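Local coordinates for MHC class I antigen (Anolis carolinensis, PDB 7CPO), which probably presents bound peptides at the cell surface for recognition by T cells, as class I heavy chains do in complex with beta2-microglobulin, at residues His95-Met100 with Tyr117-Arg122. Sequence-based numbering, arbitrary orientation.
Sequences HTFQWM and YAYDGR
Gln98 and Ala118 form an antiparallel hydrogen-bonded pair, with Gln98 N to Ala118 O and Ala118 N to Gln98 O both at 2.9 Å; Phe97-Tyr119 and Trp99-Tyr117 are the non-hydrogen-bonded pairs on either side. The short strands 96-100 and 117-119 run antiparallel, their N-to-C directions 166° apart, in the hairpin of strands 96-105 and 111-119, part of the beta-sheet floor of the class I peptide-binding groove. Asp120 N continues the ladder to Thr96 O at 2.8 Å, nearly straight, where the chain enters a type I' turn from Tyr119 to Arg122. Asp120 OD1 accepts from Thr96 N (2.9 Å), extending the ladder through a side chain, while OD2, met on its syn side, accepts from His95 ND1 in a longer bond. Tyr119 OH sits over one face of the imidazole, 3.4 Å from His95 CG, and has a weak hydrogen bond to Gln90.

On the face of Phe97, Trp99 and Tyr117, the Tyr117 and Trp99 side chains lie side by side. Tyr117 forms an offset stack with the five-membered indole ring, planes 17° apart, placing Tyr117 CE1 over Trp99 CD1 at 3.3 Å. Phe97, its CG anti to the backbone N (chi1 -162°), meets Tyr117 obliquely. Phe97 CE2 lies 3.4 Å from Tyr117 CD1. All three rings pack on the bound peptide, while Tyr117 OH bonds to Tyr115. On the other face, Gln98 NE2 donates to Trp60 O of beta2-microglobulin, and a water accepts from Gly121 N and lies 3.0 Å from Ala118 O.

The floor thus has an aromatic surface suited to apolar peptide side chains and a mixed face, where the Gln98 amide bond joins apolar packing of Ala118 and Met100 on Trp60 of beta2-microglobulin. Two bonds to separate oxygens restrain the Asp120 carboxylate's rotation, and its negative charge would be expected to favour a protonated His95.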
ATOM      1  N   HIS A  95     -18.723   7.838  -7.382  1.00 39.35           N
ATOM      2  CA  HIS A  95     -18.611   7.772  -5.938  1.00 33.13           C
ATOM      3  C   HIS A  95     -17.840   6.520  -5.550  1.00 33.05           C
ATOM      4  O   HIS A  95     -17.729   5.571  -6.329  1.00 28.81           O
ATOM      5  CB  HIS A  95     -19.995   7.787  -5.290  1.00 31.38           C
ATOM      6  CG  HIS A  95     -20.793   9.000  -5.637  1.00 36.82           C
ATOM      7  ND1 HIS A  95     -20.468  10.258  -5.173  1.00 41.19           N
ATOM      8  CD2 HIS A  95     -21.884   9.154  -6.420  1.00 32.92           C
ATOM      9  CE1 HIS A  95     -21.337  11.133  -5.648  1.00 42.81           C
ATOM     10  NE2 HIS A  95     -22.206  10.488  -6.406  1.00 43.39           N
ATOM     11  N   THR A  96     -17.315   6.528  -4.326  1.00 23.16           N
ATOM     12  CA  THR A  96     -16.451   5.467  -3.834  1.00 25.61           C
ATOM     13  C   THR A  96     -16.931   4.964  -2.477  1.00 21.14           C
ATOM     14  O   THR A  96     -17.320   5.751  -1.616  1.00 23.54           O
ATOM     15  CB  THR A  96     -15.016   5.963  -3.717  1.00 22.48           C
ATOM     16  OG1 THR A  96     -14.587   6.413  -4.998  1.00 32.80           O
ATOM     17  CG2 THR A  96     -14.094   4.831  -3.296  1.00 32.56           C
ATOM     18  N   PHE A  97     -16.890   3.653  -2.286  1.00 22.68           N
ATOM     19  CA  PHE A  97     -17.107   3.051  -0.979  1.00 20.11           C
ATOM     20  C   PHE A  97     -15.926   2.149  -0.637  1.00 20.53           C
ATOM     21  O   PHE A  97     -15.525   1.317  -1.452  1.00 24.38           O
ATOM     22  CB  PHE A  97     -18.402   2.259  -0.952  1.00 22.28           C
ATOM     23  CG  PHE A  97     -18.889   1.977   0.424  1.00 29.68           C
ATOM     24  CD1 PHE A  97     -19.488   2.977   1.174  1.00 28.59           C
ATOM     25  CD2 PHE A  97     -18.732   0.719   0.983  1.00 21.94           C
ATOM     26  CE1 PHE A  97     -19.942   2.718   2.470  1.00 26.85           C
ATOM     27  CE2 PHE A  97     -19.180   0.457   2.265  1.00 27.76           C
ATOM     28  CZ  PHE A  97     -19.790   1.456   3.009  1.00 23.00           C
ATOM     29  N   GLN A  98     -15.365   2.325   0.559  1.00 22.87           N
ATOM     30  CA  GLN A  98     -14.183   1.592   0.992  1.00 22.03           C
ATOM     31  C   GLN A  98     -14.431   0.975   2.362  1.00 21.38           C
ATOM     32  O   GLN A  98     -15.137   1.538   3.199  1.00 20.12           O
ATOM     33  CB  GLN A  98     -12.944   2.480   1.086  1.00 20.16           C
ATOM     34  CG  GLN A  98     -12.268   2.880  -0.220  1.00 15.61           C
ATOM     35  CD  GLN A  98     -11.342   4.084  -0.003  1.00 25.84           C
ATOM     36  OE1 GLN A  98     -11.811   5.217   0.125  1.00 16.21           O
ATOM     37  NE2 GLN A  98     -10.025   3.834   0.060  1.00 19.24           N
ATOM     38  N   TRP A  99     -13.826  -0.186   2.580  1.00 15.95           N
ATOM     39  CA  TRP A  99     -13.974  -0.949   3.808  1.00 16.38           C
ATOM     40  C   TRP A  99     -12.598  -1.471   4.173  1.00 19.00           C
ATOM     41  O   TRP A  99     -11.953  -2.115   3.342  1.00 18.36           O
ATOM     42  CB  TRP A  99     -14.957  -2.101   3.595  1.00 13.26           C
ATOM     43  CG  TRP A  99     -15.226  -3.065   4.741  1.00 17.56           C
ATOM     44  CD1 TRP A  99     -15.208  -2.808   6.086  1.00 14.79           C
ATOM     45  CD2 TRP A  99     -15.619  -4.441   4.603  1.00 17.20           C
ATOM     46  NE1 TRP A  99     -15.553  -3.950   6.795  1.00 14.79           N
ATOM     47  CE2 TRP A  99     -15.804  -4.960   5.904  1.00 16.90           C
ATOM     48  CE3 TRP A  99     -15.817  -5.284   3.502  1.00 15.94           C
ATOM     49  CZ2 TRP A  99     -16.175  -6.288   6.130  1.00 15.55           C
ATOM     50  CZ3 TRP A  99     -16.192  -6.611   3.730  1.00 16.67           C
ATOM     51  CH2 TRP A  99     -16.365  -7.093   5.032  1.00 17.75           C
ATOM     52  N   MET A 100     -12.128  -1.168   5.380  1.00 14.20           N
ATOM     53  CA  MET A 100     -10.901  -1.789   5.863  1.00 18.41           C
ATOM     54  C   MET A 100     -11.162  -2.430   7.216  1.00 18.23           C
ATOM     55  O   MET A 100     -11.868  -1.875   8.062  1.00 19.09           O
ATOM     56  CB  MET A 100      -9.702  -0.792   5.936  1.00 17.00           C
ATOM     57  CG  MET A 100      -9.945   0.485   6.702  1.00 21.39           C
ATOM     58  SD  MET A 100      -8.585   1.689   6.541  1.00 29.49           S
ATOM     59  CE  MET A 100      -7.261   0.848   7.416  1.00 28.79           C
ATOM     60  N   TYR A 117     -15.475   2.010   7.453  1.00 19.36           N
ATOM     61  CA  TYR A 117     -16.004   2.283   6.126  1.00 16.02           C
ATOM     62  C   TYR A 117     -15.832   3.757   5.794  1.00 19.70           C
ATOM     63  O   TYR A 117     -15.990   4.614   6.666  1.00 24.61           O
ATOM     64  CB  TYR A 117     -17.479   1.967   6.042  1.00 16.97           C
ATOM     65  CG  TYR A 117     -17.890   0.525   6.255  1.00 21.04           C
ATOM     66  CD1 TYR A 117     -17.800  -0.416   5.225  1.00 21.56           C
ATOM     67  CD2 TYR A 117     -18.438   0.120   7.466  1.00 18.39           C
ATOM     68  CE1 TYR A 117     -18.232  -1.729   5.405  1.00 18.26           C
ATOM     69  CE2 TYR A 117     -18.864  -1.190   7.658  1.00 25.59           C
ATOM     70  CZ  TYR A 117     -18.766  -2.106   6.621  1.00 20.26           C
ATOM     71  OH  TYR A 117     -19.184  -3.396   6.826  1.00 29.53           O
ATOM     72  N   ALA A 118     -15.539   4.057   4.528  1.00 18.07           N
ATOM     73  CA  ALA A 118     -15.420   5.431   4.050  1.00 22.47           C
ATOM     74  C   ALA A 118     -16.250   5.638   2.791  1.00 34.22           C
ATOM     75  O   ALA A 118     -16.246   4.791   1.883  1.00 26.45           O
ATOM     76  CB  ALA A 118     -13.973   5.802   3.733  1.00 18.55           C
ATOM     77  N   TYR A 119     -16.924   6.786   2.715  1.00 20.09           N
ATOM     78  CA  TYR A 119     -17.641   7.183   1.508  1.00 23.60           C
ATOM     79  C   TYR A 119     -16.917   8.343   0.839  1.00 23.26           C
ATOM     80  O   TYR A 119     -16.621   9.353   1.489  1.00 35.16           O
ATOM     81  CB  TYR A 119     -19.080   7.578   1.832  1.00 24.99           C
ATOM     82  CG  TYR A 119     -19.939   7.818   0.617  1.00 32.13           C
ATOM     83  CD1 TYR A 119     -20.013   6.871  -0.399  1.00 26.38           C
ATOM     84  CD2 TYR A 119     -20.706   8.972   0.499  1.00 27.76           C
ATOM     85  CE1 TYR A 119     -20.817   7.073  -1.499  1.00 31.44           C
ATOM     86  CE2 TYR A 119     -21.513   9.186  -0.596  1.00 27.46           C
ATOM     87  CZ  TYR A 119     -21.569   8.237  -1.592  1.00 36.84           C
ATOM     88  OH  TYR A 119     -22.379   8.442  -2.687  1.00 35.53           O
ATOM     89  N   ASP A 120     -16.632   8.199  -0.448  1.00 24.15           N
ATOM     90  CA  ASP A 120     -15.904   9.218  -1.206  1.00 26.46           C
ATOM     91  C   ASP A 120     -14.641   9.678  -0.479  1.00 30.10           C
ATOM     92  O   ASP A 120     -14.317  10.870  -0.458  1.00 28.26           O
ATOM     93  CB  ASP A 120     -16.802  10.420  -1.509  1.00 27.87           C
ATOM     94  CG  ASP A 120     -17.889  10.094  -2.489  1.00 28.83           C
ATOM     95  OD1 ASP A 120     -17.636   9.256  -3.373  1.00 35.22           O
ATOM     96  OD2 ASP A 120     -18.991  10.673  -2.386  1.00 38.69           O
ATOM     97  N   GLY A 121     -13.939   8.734   0.152  1.00 25.62           N
ATOM     98  CA  GLY A 121     -12.641   9.016   0.758  1.00 26.68           C
ATOM     99  C   GLY A 121     -12.663   9.689   2.119  1.00 30.93           C
ATOM    100  O   GLY A 121     -11.587  10.010   2.648  1.00 30.37           O
ATOM    101  N   ARG A 122     -13.844   9.927   2.688  1.00 31.62           N
ATOM    102  CA  ARG A 122     -14.043  10.490   4.016  1.00 27.22           C
ATOM    103  C   ARG A 122     -14.706   9.427   4.879  1.00 31.49           C
ATOM    104  O   ARG A 122     -15.510   8.628   4.381  1.00 29.90           O
ATOM    105  CB  ARG A 122     -14.942  11.731   3.954  1.00 27.57           C
ATOM    106  CG  ARG A 122     -14.339  12.886   3.171  1.00 59.90           C
ATOM    107  CD  ARG A 122     -15.298  14.084   3.046  1.00 50.73           C
ATOM    108  NE  ARG A 122     -16.683  13.703   2.752  1.00 64.52           N
ATOM    109  CZ  ARG A 122     -17.243  13.766   1.540  1.00 76.13           C
ATOM    110  NH1 ARG A 122     -16.528  14.187   0.500  1.00 66.33           N
ATOM    111  NH2 ARG A 122     -18.515  13.404   1.360  1.00 61.64           N
TER
HETATM  112  O   HOH W   1     -14.232   5.692  -0.091  1.00 22.37           O